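Long-range contacts in methanol--corrinoid protein co-methyltransferase (Methanosarcina barkeri, PDB 2I2X), which transfers the methyl group of methanol to the cob(I)amide carried by its partner corrinoid protein, a step of methanogenesis from methanol: residues 17-22 with 342-347; 37-42 with 305-310; 127-132 with 140-145; 168-173 with 189-194; 239-244 with 416-421. All coordinates share one frame; numbering follows the deposited sequence.

Contact 1: 17-22 with 342-347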
# COMPACT_ATOMS: atom_id res chain seq x y z
N MET A 17 -17.66 -21.72 13.10
CA MET A 17 -17.35 -20.47 12.42
C MET A 17 -16.16 -20.59 11.44
O MET A 17 -15.14 -21.26 11.71
CB MET A 17 -17.10 -19.37 13.44
CG MET A 17 -18.32 -19.08 14.35
SD MET A 17 -17.93 -17.84 15.60
CE MET A 17 -18.16 -16.41 14.57
N THR A 18 -16.31 -19.93 10.30
CA THR A 18 -15.28 -19.91 9.31
C THR A 18 -15.40 -18.63 8.49
O THR A 18 -16.38 -17.87 8.64
CB THR A 18 -15.31 -21.20 8.43
OG1 THR A 18 -14.02 -21.41 7.87
CG2 THR A 18 -16.34 -21.11 7.29
N PHE A 19 -14.41 -18.39 7.63
CA PHE A 19 -14.45 -17.22 6.76
C PHE A 19 -15.26 -17.47 5.46
O PHE A 19 -15.38 -18.63 5.02
CB PHE A 19 -13.05 -16.69 6.51
CG PHE A 19 -12.05 -17.74 6.02
CD1 PHE A 19 -10.92 -18.02 6.77
CD2 PHE A 19 -12.21 -18.37 4.80
CE1 PHE A 19 -9.96 -18.96 6.31
CE2 PHE A 19 -11.29 -19.29 4.34
CZ PHE A 19 -10.14 -19.60 5.09
N GLY A 20 -15.84 -16.42 4.89
CA GLY A 20 -16.60 -16.52 3.65
C GLY A 20 -17.94 -17.25 3.74
O GLY A 20 -18.71 -17.35 2.74
N VAL A 21 -18.21 -17.81 4.91
CA VAL A 21 -19.55 -18.31 5.12
C VAL A 21 -20.22 -17.80 6.38
O VAL A 21 -19.65 -17.72 7.46
CB VAL A 21 -19.73 -19.90 4.86
CG1 VAL A 21 -18.43 -20.59 4.53
CG2 VAL A 21 -20.51 -20.60 5.96
N SER A 22 -21.47 -17.42 6.20
CA SER A 22 -22.27 -17.17 7.37
C SER A 22 -23.58 -17.90 7.25
O SER A 22 -24.01 -18.27 6.14
CB SER A 22 -22.41 -15.68 7.62
OG SER A 22 -22.65 -15.01 6.41
N THR A 342 -9.65 -20.40 -2.03
CA THR A 342 -9.01 -21.68 -2.40
C THR A 342 -9.08 -22.69 -1.23
O THR A 342 -9.22 -23.90 -1.45
CB THR A 342 -7.50 -21.44 -2.79
OG1 THR A 342 -7.42 -20.55 -3.90
CG2 THR A 342 -6.79 -22.74 -3.16
N ALA A 343 -8.91 -22.18 -0.01
CA ALA A 343 -9.06 -22.95 1.22
C ALA A 343 -10.47 -23.52 1.30
O ALA A 343 -10.67 -24.72 1.57
CB ALA A 343 -8.76 -22.08 2.44
N LEU A 344 -11.45 -22.68 1.02
CA LEU A 344 -12.82 -23.13 1.06
C LEU A 344 -13.05 -24.23 0.01
O LEU A 344 -13.60 -25.29 0.30
CB LEU A 344 -13.78 -21.96 0.85
CG LEU A 344 -13.97 -21.01 2.03
CD1 LEU A 344 -14.43 -19.64 1.51
CD2 LEU A 344 -14.97 -21.57 3.13
N GLU A 345 -12.60 -23.98 -1.21
CA GLU A 345 -12.87 -24.88 -2.30
C GLU A 345 -12.25 -26.27 -2.05
O GLU A 345 -12.77 -27.29 -2.51
CB GLU A 345 -12.38 -24.24 -3.61
CG GLU A 345 -13.19 -22.99 -3.96
CD GLU A 345 -14.70 -23.26 -4.06
OE1 GLU A 345 -15.12 -24.33 -4.58
OE2 GLU A 345 -15.47 -22.39 -3.65
N THR A 346 -11.17 -26.30 -1.30
CA THR A 346 -10.46 -27.53 -1.09
C THR A 346 -10.69 -28.04 0.32
O THR A 346 -10.02 -28.98 0.74
CB THR A 346 -8.93 -27.37 -1.35
OG1 THR A 346 -8.37 -26.39 -0.44
CG2 THR A 346 -8.69 -26.99 -2.81
N LYS A 347 -11.65 -27.44 1.04
CA LYS A 347 -12.01 -27.91 2.39
C LYS A 347 -10.83 -27.74 3.35
O LYS A 347 -10.59 -28.59 4.20
CB LYS A 347 -12.45 -29.40 2.39
CG LYS A 347 -13.93 -29.68 2.07
CD LYS A 347 -14.31 -29.40 0.64
CE LYS A 347 -15.83 -29.15 0.48
NZ LYS A 347 -16.76 -30.34 0.78
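The flat group that matters is the F19 ring, met at its edge: A343 CB lies in the plane of the ring, 3.9 Å from F19 CZ. L344 comes in obliquely, its CG 3.9 Å from F19 CE2. In this TIM-barrel protein the contact lays the N-terminal run 17-22 against the last turn of helix 325-345, which a Schellman motif closes with K347 at C-prime. F19 holds CG between its two backbone branches (chi1 52°), and its side chain and that of L344 run antiparallel past one another. L344 CD2 lies 3.5 Å from F19 O. V21 crosses L344 obliquely, its CG1 3.9 Å from L344 CD2, and T18 CG2 approaches the same methyl more loosely. An alanine at L344 would probably loosen the loop, since the branch touching F19, V21 and T18 would be gone. No hydrogen bond joins the two segments; T18 OG1 instead bonds D349 at the start of helix 349-361, and F19 also packs on L352 and M356 of that helix. G20 has a positive phi (70°) and lies close to the leucine: a CB on it would fall 3.0 Å from L344 CD1, whereas the existing G20 CA is 4.4 Å from that methyl.

Contact 2: 37-42 with 305-310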
# COMPACT_ATOMS: atom_id res chain seq x y z
N GLY A 37 -20.12 -18.65 0.82
CA GLY A 37 -19.14 -19.62 0.33
C GLY A 37 -17.97 -18.95 -0.40
O GLY A 37 -17.25 -19.61 -1.10
N TYR A 38 -17.79 -17.63 -0.25
CA TYR A 38 -16.58 -16.95 -0.74
C TYR A 38 -16.35 -15.58 -0.09
O TYR A 38 -17.31 -14.81 0.09
CB TYR A 38 -16.57 -16.81 -2.27
CG TYR A 38 -17.70 -16.03 -2.89
CD1 TYR A 38 -18.88 -16.66 -3.31
CD2 TYR A 38 -17.59 -14.66 -3.07
CE1 TYR A 38 -19.92 -15.93 -3.91
CE2 TYR A 38 -18.62 -13.91 -3.67
CZ TYR A 38 -19.78 -14.55 -4.09
OH TYR A 38 -20.76 -13.78 -4.72
N THR A 39 -15.10 -15.28 0.24
CA THR A 39 -14.75 -13.96 0.77
C THR A 39 -14.70 -12.94 -0.36
O THR A 39 -14.44 -13.30 -1.51
CB THR A 39 -13.39 -13.99 1.49
OG1 THR A 39 -12.37 -14.45 0.58
CG2 THR A 39 -13.44 -14.91 2.72
N ILE A 40 -14.97 -11.68 -0.05
CA ILE A 40 -15.00 -10.63 -1.07
C ILE A 40 -14.16 -9.43 -0.65
O ILE A 40 -14.29 -8.96 0.49
CB ILE A 40 -16.41 -10.10 -1.31
CG1 ILE A 40 -17.36 -11.22 -1.73
CG2 ILE A 40 -16.40 -9.05 -2.38
CD1 ILE A 40 -18.78 -10.95 -1.26
N PRO A 41 -13.28 -8.93 -1.55
CA PRO A 41 -12.55 -7.72 -1.17
C PRO A 41 -13.46 -6.51 -1.18
O PRO A 41 -14.35 -6.40 -2.02
CB PRO A 41 -11.46 -7.61 -2.26
CG PRO A 41 -12.06 -8.30 -3.46
CD PRO A 41 -12.93 -9.40 -2.91
N GLU A 42 -13.23 -5.59 -0.25
CA GLU A 42 -14.00 -4.35 -0.12
C GLU A 42 -13.01 -3.19 -0.09
O GLU A 42 -12.28 -3.01 0.90
CB GLU A 42 -14.88 -4.37 1.15
CG GLU A 42 -15.73 -3.07 1.41
CD GLU A 42 -17.03 -3.30 2.29
OE1 GLU A 42 -17.11 -4.21 3.16
OE2 GLU A 42 -18.01 -2.55 2.08
N GLN A 305 -9.91 -14.58 10.25
CA GLN A 305 -10.26 -15.93 10.68
C GLN A 305 -11.69 -16.31 10.29
O GLN A 305 -11.97 -17.46 9.98
CB GLN A 305 -10.06 -16.04 12.20
CG GLN A 305 -11.08 -15.20 13.00
CD GLN A 305 -10.70 -14.95 14.45
OE1 GLN A 305 -10.03 -15.75 15.09
NE2 GLN A 305 -11.18 -13.83 14.98
N CYS A 306 -12.60 -15.33 10.35
CA CYS A 306 -13.98 -15.53 10.00
C CYS A 306 -14.59 -14.37 9.24
O CYS A 306 -15.79 -14.19 9.27
CB CYS A 306 -14.83 -15.80 11.24
SG CYS A 306 -14.30 -17.21 12.25
N CYS A 307 -13.79 -13.58 8.54
CA CYS A 307 -14.35 -12.47 7.80
C CYS A 307 -15.19 -12.96 6.62
O CYS A 307 -15.00 -14.05 6.15
CB CYS A 307 -13.26 -11.54 7.28
SG CYS A 307 -12.19 -12.29 6.02
N ASP A 308 -16.11 -12.12 6.15
CA ASP A 308 -16.83 -12.39 4.92
C ASP A 308 -16.35 -11.43 3.84
O ASP A 308 -16.21 -11.82 2.66
CB ASP A 308 -18.34 -12.31 5.13
CG ASP A 308 -18.83 -13.33 6.16
OD1 ASP A 308 -19.16 -14.48 5.76
OD2 ASP A 308 -18.83 -13.01 7.38
N CYS A 309 -16.09 -10.19 4.23
CA CYS A 309 -15.46 -9.21 3.33
C CYS A 309 -14.19 -8.68 3.98
O CYS A 309 -14.06 -8.73 5.21
CB CYS A 309 -16.43 -8.10 2.94
SG CYS A 309 -18.07 -8.78 2.49
N TRP A 310 -13.26 -8.21 3.17
CA TRP A 310 -11.91 -7.90 3.62
C TRP A 310 -11.55 -6.56 3.05
O TRP A 310 -11.55 -6.38 1.82
CB TRP A 310 -10.97 -8.99 3.14
CG TRP A 310 -9.52 -8.92 3.55
CD1 TRP A 310 -8.44 -9.02 2.71
CD2 TRP A 310 -8.99 -8.80 4.88
NE1 TRP A 310 -7.27 -8.96 3.42
CE2 TRP A 310 -7.57 -8.84 4.76
CE3 TRP A 310 -9.56 -8.67 6.15
CZ2 TRP A 310 -6.71 -8.75 5.87
CZ3 TRP A 310 -8.70 -8.58 7.26
CH2 TRP A 310 -7.29 -8.62 7.11
O HOH W 1 -18.61 -13.09 1.65
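E42 sets CG anti to its backbone N (chi1 178°) and stays extended beyond it, which carries OE1 over to the neighbouring strand, 4.0 Å from C309 CB. T39 tucks OG1 between its N and C branches (chi1 58°), which places CG2 3.9 Å from C307 O. On the face with I40, C309 keeps SG beside its own backbone N, alongside I40 CB. Backbone bonds do most of the work. I40 N donates to D308 O at 3.0 Å, and W310 N donates to I40 O at 3.0 Å, both donors lying in the plane of the carbonyl they meet. This is a parallel ladder between strand 40-43 and strand 309-311, the pairing of the first and last barrel strands that closes a TIM barrel. The third rung is shorter but off-plane: E42 N reaches W310 O at 2.8 Å from 39° above the carbonyl plane. I40 O is also approached by C309 CA at 3.1 Å, a CA-H...O contact beside the N-H bond. P41 and W310 share the other face, where W310 NE1 bonds D336. The carboxylate of E42 is taken up by T285 at OE1 and by a salt bridge to R123 at OE2. Just before the two strands begin, a water lies 2.7 Å from Y38 O and 2.9 Å from D308 O.

Contact 3: 127-132 with 140-145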
# COMPACT_ATOMS: atom_id res chain seq x y z
N GLY A 127 -22.24 9.90 6.58
CA GLY A 127 -21.65 10.53 7.76
C GLY A 127 -22.63 10.81 8.91
O GLY A 127 -23.75 11.25 8.69
N ASP A 128 -22.21 10.55 10.15
CA ASP A 128 -23.05 10.92 11.29
C ASP A 128 -22.95 12.41 11.47
O ASP A 128 -22.07 12.90 12.17
CB ASP A 128 -22.70 10.19 12.59
CG ASP A 128 -23.88 10.19 13.60
OD1 ASP A 128 -24.74 11.10 13.48
OD2 ASP A 128 -23.94 9.31 14.50
N ILE A 129 -23.85 13.11 10.82
CA ILE A 129 -23.84 14.57 10.80
C ILE A 129 -24.57 15.21 12.00
O ILE A 129 -24.60 16.43 12.12
CB ILE A 129 -24.43 15.09 9.48
CG1 ILE A 129 -25.89 14.62 9.30
CG2 ILE A 129 -23.60 14.66 8.33
CD1 ILE A 129 -26.66 15.33 8.17
N ARG A 130 -25.14 14.40 12.90
CA ARG A 130 -25.95 14.90 14.03
C ARG A 130 -25.10 15.56 15.14
O ARG A 130 -25.10 15.12 16.28
CB ARG A 130 -26.82 13.78 14.61
CG ARG A 130 -27.75 13.10 13.60
CD ARG A 130 -28.36 11.82 14.16
NE ARG A 130 -27.35 10.87 14.61
CZ ARG A 130 -27.51 9.96 15.57
NH1 ARG A 130 -28.67 9.86 16.24
NH2 ARG A 130 -26.49 9.17 15.88
N GLU A 131 -24.38 16.61 14.76
CA GLU A 131 -23.47 17.32 15.66
C GLU A 131 -23.20 18.76 15.15
O GLU A 131 -23.23 19.00 13.94
CB GLU A 131 -22.17 16.53 15.77
CG GLU A 131 -21.11 17.21 16.59
CD GLU A 131 -19.98 16.30 16.97
OE1 GLU A 131 -19.31 15.76 16.06
OE2 GLU A 131 -19.74 16.15 18.20
N ASN A 132 -22.99 19.71 16.06
CA ASN A 132 -22.47 21.03 15.70
C ASN A 132 -21.19 21.26 16.45
O ASN A 132 -20.74 20.36 17.15
CB ASN A 132 -23.46 22.19 15.95
CG ASN A 132 -23.98 22.25 17.39
OD1 ASN A 132 -25.20 22.34 17.60
ND2 ASN A 132 -23.09 22.21 18.38
N GLY A 140 -31.73 16.28 16.97
CA GLY A 140 -32.04 17.61 16.45
C GLY A 140 -32.57 17.75 15.03
O GLY A 140 -33.12 16.80 14.44
N ASP A 141 -32.40 18.97 14.51
CA ASP A 141 -32.89 19.39 13.20
C ASP A 141 -32.16 18.67 12.09
O ASP A 141 -32.64 18.59 10.96
CB ASP A 141 -32.63 20.89 12.99
CG ASP A 141 -33.26 21.76 14.06
OD1 ASP A 141 -34.41 21.45 14.47
OD2 ASP A 141 -32.59 22.75 14.47
N LYS A 142 -30.97 18.20 12.42
CA LYS A 142 -30.15 17.55 11.43
C LYS A 142 -30.61 16.07 11.22
O LYS A 142 -30.30 15.45 10.19
CB LYS A 142 -28.67 17.70 11.83
CG LYS A 142 -27.73 18.20 10.71
CD LYS A 142 -27.52 19.72 10.67
CE LYS A 142 -27.19 20.31 12.06
NZ LYS A 142 -25.82 20.00 12.60
N TYR A 143 -31.40 15.54 12.15
CA TYR A 143 -31.84 14.13 12.07
C TYR A 143 -32.49 13.78 10.74
O TYR A 143 -32.20 12.72 10.16
CB TYR A 143 -32.79 13.75 13.23
CG TYR A 143 -32.96 12.26 13.39
CD1 TYR A 143 -32.01 11.51 14.08
CD2 TYR A 143 -34.05 11.58 12.83
CE1 TYR A 143 -32.14 10.12 14.22
CE2 TYR A 143 -34.18 10.18 12.95
CZ TYR A 143 -33.23 9.46 13.66
OH TYR A 143 -33.34 8.09 13.81
N SER A 144 -33.37 14.65 10.26
CA SER A 144 -34.15 14.35 9.05
C SER A 144 -33.25 14.39 7.83
O SER A 144 -33.47 13.66 6.86
CB SER A 144 -35.32 15.32 8.88
OG SER A 144 -34.87 16.65 8.74
N VAL A 145 -32.24 15.26 7.89
CA VAL A 145 -31.26 15.35 6.82
C VAL A 145 -30.47 14.03 6.78
O VAL A 145 -30.30 13.44 5.72
CB VAL A 145 -30.33 16.58 7.01
CG1 VAL A 145 -29.30 16.68 5.89
CG2 VAL A 145 -31.15 17.86 7.07
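The first part, 127-132, of the loop between barrel strand 119-126 and helix 143-155 folds back onto the start of that helix near the corrinoid site. The side chain of E131 is about 6 Å from the bound 5-hydroxybenzimidazolylcob(III)amide. R130 is the centre of an inverse gamma turn, closed by E131 N to I129 O at 2.7 Å, while a type I beta turn from G140 to Y143 shapes the other segment. The apolar touch is I129 on V145: the two side chains cross at about a right angle, I129 CD1 3.7 Å from V145 CG1, with K142 CG also near I129 CD1. K142 is bent at three successive torsions, which brings its ammonium back over the loop; NZ is 3.1 Å from E131 O, but the angle is too poor for a hydrogen bond. R130 and Y143 run alongside each other in the same sense, R130 CD 3.7 Å from Y143 CD1, with guanidinium and ring planes 61° apart. Within the loop, R130 grips D128 side-on with two nearly straight bonds, NE to OD1 at 2.9 Å and NH2 to OD2 at 2.9 Å, both in the guanidinium plane and on syn lone pairs. D195 forms a further salt bridge through NH1, and the hydroxyl of Y143 bonds D202. E131 OE2 pairs with R159 of a neighbouring chain. With two carboxylates about it, R130 very probably stays charged; its rotation is fixed by D128, so Y143 meets an aliphatic stem already held in place.

Contact 4: 168-173 with 189-194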
# COMPACT_ATOMS: atom_id res chain seq x y z
N GLY A 168 -22.83 8.25 22.48
CA GLY A 168 -21.95 8.02 23.63
C GLY A 168 -20.51 8.52 23.44
O GLY A 168 -19.67 8.37 24.33
N LYS A 169 -20.23 9.11 22.28
CA LYS A 169 -18.89 9.59 21.97
C LYS A 169 -18.34 10.60 23.00
O LYS A 169 -17.18 10.50 23.43
CB LYS A 169 -18.90 10.18 20.55
CG LYS A 169 -17.66 10.90 20.09
CD LYS A 169 -17.71 11.15 18.58
CE LYS A 169 -18.28 12.50 18.21
NZ LYS A 169 -17.22 13.52 18.00
N GLU A 170 -19.17 11.55 23.42
CA GLU A 170 -18.75 12.63 24.32
C GLU A 170 -18.33 12.12 25.70
O GLU A 170 -17.33 12.57 26.26
CB GLU A 170 -19.83 13.74 24.40
CG GLU A 170 -21.08 13.49 25.31
CD GLU A 170 -21.97 12.30 24.89
OE1 GLU A 170 -21.50 11.13 24.91
OE2 GLU A 170 -23.16 12.52 24.58
N VAL A 171 -19.08 11.17 26.26
CA VAL A 171 -18.71 10.61 27.55
C VAL A 171 -17.54 9.64 27.44
O VAL A 171 -16.70 9.58 28.35
CB VAL A 171 -19.92 9.98 28.30
CG1 VAL A 171 -19.48 9.42 29.65
CG2 VAL A 171 -21.01 11.02 28.49
N PHE A 172 -17.48 8.90 26.34
CA PHE A 172 -16.33 8.04 26.05
C PHE A 172 -15.01 8.83 26.00
O PHE A 172 -14.01 8.42 26.61
CB PHE A 172 -16.49 7.24 24.73
CG PHE A 172 -15.19 6.63 24.25
CD1 PHE A 172 -14.80 5.37 24.69
CD2 PHE A 172 -14.33 7.37 23.43
CE1 PHE A 172 -13.60 4.83 24.31
CE2 PHE A 172 -13.11 6.84 23.05
CZ PHE A 172 -12.75 5.56 23.49
N ASP A 173 -15.00 9.94 25.27
CA ASP A 173 -13.78 10.74 25.11
C ASP A 173 -13.22 11.24 26.43
O ASP A 173 -12.00 11.27 26.62
CB ASP A 173 -14.04 11.94 24.21
CG ASP A 173 -14.10 11.57 22.74
OD1 ASP A 173 -13.56 10.51 22.32
OD2 ASP A 173 -14.69 12.38 21.99
N GLY A 189 -21.72 0.85 26.22
CA GLY A 189 -22.80 -0.11 26.49
C GLY A 189 -24.18 0.52 26.62
O GLY A 189 -25.13 0.02 26.04
N CYS A 190 -24.31 1.63 27.33
CA CYS A 190 -25.65 2.16 27.58
C CYS A 190 -26.06 3.24 26.58
O CYS A 190 -26.99 3.03 25.78
CB CYS A 190 -25.78 2.62 29.03
SG CYS A 190 -25.31 1.28 30.19
N LEU A 191 -25.36 4.37 26.60
CA LEU A 191 -25.74 5.45 25.73
C LEU A 191 -25.66 4.95 24.30
O LEU A 191 -26.65 5.05 23.55
CB LEU A 191 -24.87 6.67 25.93
CG LEU A 191 -24.78 7.29 27.32
CD1 LEU A 191 -23.86 8.51 27.26
CD2 LEU A 191 -26.17 7.68 27.89
N GLY A 192 -24.52 4.35 23.94
CA GLY A 192 -24.33 3.78 22.61
C GLY A 192 -25.49 2.91 22.16
O GLY A 192 -26.02 3.08 21.07
N SER A 193 -25.88 1.96 23.00
CA SER A 193 -26.96 1.03 22.64
C SER A 193 -28.32 1.74 22.40
O SER A 193 -29.07 1.40 21.48
CB SER A 193 -27.09 -0.04 23.73
OG SER A 193 -25.98 -0.96 23.72
N ILE A 194 -28.61 2.76 23.21
CA ILE A 194 -29.86 3.48 23.09
C ILE A 194 -29.91 4.22 21.72
O ILE A 194 -30.91 4.16 21.00
CB ILE A 194 -30.09 4.45 24.34
CG1 ILE A 194 -30.39 3.66 25.61
CG2 ILE A 194 -31.18 5.45 24.10
CD1 ILE A 194 -29.85 4.33 26.85
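This is a close, apolar helix-to-helix approach, in which the start of helix 169-176 rests on the middle of helix 181-210 beside the corrinoid pocket. G168 makes this possible; its CA is only 5.0 Å from the CA of G192. G168, at the N-cap position, has a phi of 83°; a CB there would run into the carbonyl oxygen of the residue before and would also lie 3.4 Å from G192 N. What fills the join is L191. Its CG stands beside the backbone N, anti to the carbonyl carbon, so the chain reaches along G168, with L191 CB 4.0 Å from G168 CA and L191 CD1 at the far end 4.0 Å from V171 CG2. V171 and L191 cross at about a right angle. E170 curls back on its own helix, and its OE1 takes V171 N at 2.8 Å through the anti lone pair; the other oxygen bonds the hydroxyl of Y459. In helix 181-210 the turn 189-192 widens to pi type, and S193 OG bonds G189 O at 2.7 Å from 25° above the carbonyl plane. K169 and D173 belong to the pocket of the bound 5-hydroxybenzimidazolylcobamide, to which D173 OD2 makes a weak hydrogen bond. No polar bond crosses between the segments, so the fit between the helices depends on apolar shape, while the amino end of helix 169-176 and the V171 N-H bond would probably keep E170 in its ionised form.

Contact 5: 239-244 with 416-421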
# COMPACT_ATOMS: atom_id res chain seq x y z
N ALA A 239 -3.33 1.61 28.42
CA ALA A 239 -2.94 0.23 28.62
C ALA A 239 -3.78 -0.61 27.68
O ALA A 239 -4.99 -0.39 27.53
CB ALA A 239 -3.20 -0.21 30.07
N HIS A 240 -3.13 -1.59 27.06
CA HIS A 240 -3.80 -2.42 26.11
C HIS A 240 -4.88 -3.26 26.76
O HIS A 240 -5.91 -3.56 26.13
CB HIS A 240 -2.76 -3.22 25.32
CG HIS A 240 -1.98 -2.37 24.35
ND1 HIS A 240 -1.27 -2.90 23.29
CD2 HIS A 240 -1.82 -1.03 24.28
CE1 HIS A 240 -0.70 -1.92 22.61
NE2 HIS A 240 -1.01 -0.77 23.20
N THR A 241 -4.68 -3.57 28.04
CA THR A 241 -5.69 -4.28 28.80
C THR A 241 -6.96 -3.45 29.04
O THR A 241 -7.97 -4.03 29.37
CB THR A 241 -5.16 -4.81 30.14
OG1 THR A 241 -4.39 -3.79 30.78
CG2 THR A 241 -4.29 -6.05 29.94
N ILE A 242 -6.91 -2.13 28.83
CA ILE A 242 -8.13 -1.31 28.90
C ILE A 242 -8.77 -1.14 27.50
O ILE A 242 -10.01 -1.04 27.36
CB ILE A 242 -7.88 0.08 29.60
CG1 ILE A 242 -7.57 -0.11 31.10
CG2 ILE A 242 -9.10 0.98 29.48
CD1 ILE A 242 -6.88 1.09 31.74
N ALA A 243 -7.93 -1.12 26.47
CA ALA A 243 -8.41 -1.10 25.10
C ALA A 243 -9.29 -2.34 24.78
O ALA A 243 -10.35 -2.23 24.17
CB ALA A 243 -7.22 -1.01 24.13
N VAL A 244 -8.83 -3.51 25.19
CA VAL A 244 -9.59 -4.72 24.92
C VAL A 244 -10.93 -4.72 25.68
O VAL A 244 -11.95 -5.18 25.13
CB VAL A 244 -8.75 -6.02 25.18
CG1 VAL A 244 -8.37 -6.19 26.65
CG2 VAL A 244 -9.48 -7.21 24.68
N ARG A 416 3.80 -5.94 33.73
CA ARG A 416 3.26 -5.69 35.08
C ARG A 416 2.22 -4.59 35.03
O ARG A 416 1.16 -4.71 35.65
CB ARG A 416 4.36 -5.34 36.07
CG ARG A 416 5.09 -6.58 36.55
CD ARG A 416 6.27 -6.27 37.44
NE ARG A 416 7.29 -5.46 36.79
CZ ARG A 416 8.28 -5.95 36.05
NH1 ARG A 416 8.40 -7.26 35.86
NH2 ARG A 416 9.18 -5.13 35.51
N PHE A 417 2.49 -3.57 34.21
CA PHE A 417 1.62 -2.42 34.07
C PHE A 417 0.28 -2.82 33.47
O PHE A 417 -0.77 -2.37 33.94
CB PHE A 417 2.27 -1.30 33.26
CG PHE A 417 1.56 0.02 33.38
CD1 PHE A 417 0.53 0.35 32.51
CD2 PHE A 417 1.90 0.91 34.40
CE1 PHE A 417 -0.14 1.57 32.64
CE2 PHE A 417 1.24 2.11 34.55
CZ PHE A 417 0.21 2.44 33.66
N GLU A 418 0.32 -3.68 32.45
CA GLU A 418 -0.89 -4.17 31.82
C GLU A 418 -1.71 -4.99 32.78
O GLU A 418 -2.94 -4.95 32.73
CB GLU A 418 -0.55 -5.03 30.59
CG GLU A 418 -0.30 -4.18 29.39
CD GLU A 418 0.43 -4.87 28.26
OE1 GLU A 418 1.12 -5.89 28.49
OE2 GLU A 418 0.32 -4.36 27.13
N THR A 419 -1.03 -5.74 33.64
CA THR A 419 -1.64 -6.70 34.55
C THR A 419 -2.42 -5.99 35.66
O THR A 419 -3.58 -6.34 35.95
CB THR A 419 -0.56 -7.65 35.12
OG1 THR A 419 0.03 -8.38 34.03
CG2 THR A 419 -1.15 -8.63 36.15
N LYS A 420 -1.79 -4.98 36.24
CA LYS A 420 -2.36 -4.18 37.28
C LYS A 420 -3.61 -3.45 36.78
O LYS A 420 -4.63 -3.40 37.49
CB LYS A 420 -1.30 -3.20 37.81
CG LYS A 420 -1.73 -2.36 38.97
CD LYS A 420 -1.58 -3.14 40.29
CE LYS A 420 -1.93 -2.28 41.49
NZ LYS A 420 -3.21 -1.58 41.23
N ALA A 421 -3.51 -2.88 35.57
CA ALA A 421 -4.60 -2.12 34.99
C ALA A 421 -5.82 -3.02 34.67
O ALA A 421 -6.98 -2.65 34.99
CB ALA A 421 -4.14 -1.31 33.79
O HOH W 2 -0.38 -1.64 27.34
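Three methyl groups form the centre: A421 CB is 4.0 Å from A239 CB, and I242 CD1 comes to 4.2 Å from the same A421 CB. F417 adds its ring edge, CE1 4.4 Å from A239 CB, which lies near the ring plane. Helix 240-259, with A239 at its N-cap, packs on helix 416-430 with the axes of the short segments 8.8 Å apart and 42° between their N-to-C directions. Beyond this patch T241 bridges to the backbone. With OG1 between N and the carbonyl carbon (chi1 44°), it donates to E418 O at 2.7 Å, in the carbonyl plane and on a lone pair, while CG2 packs 3.9 Å from E418 CB. A valine at T241, lacking the hydroxyl, would lose the bond to E418 O and would probably let the two helix ends shift. Farther out, H240 and E418 extend next to each other in the same sense, E418 OE2 3.7 Å from H240 CB, with ring and carboxylate planes 45° apart. A water sits between them, accepting from H240 N and donating to E418 OE2, 2.8 Å from each. The imidazole is itself fixed at both nitrogens, by D364 and by G230 O. Helix 416-430 also faces a neighbouring chain, where F94 stacks on F417 and R15 forms a salt bridge with E418 OE2; E418 OE1 bonds S415 N within its own chain. Between R15 and the amino end of helix 240-259, E418 is likely to be ionised, so this edge joins two helices of one subunit and a charge of another.

Contacts 1 and 2 adjoin, their centres about 9 Å apart, and the backbone of G20 links them, with G20 O 2.7 Å from G37 N. Contact 2 is the most central of the five and a backbone ladder; contact 1, farther out but still buried, relies on side-chain packing, as does contact 4. Contacts 3 and 4 lie near the corrinoid, on the other side of the chain's centre from contacts 1 and 2, and their E131 and K169 meet in a long, weak ion pair. Contact 3 is only partly buried. Contact 5, the outermost, alone donates a side-chain hydroxyl across its helices, and like contact 3 it reaches a neighbouring chain through a glutamate-arginine salt bridge.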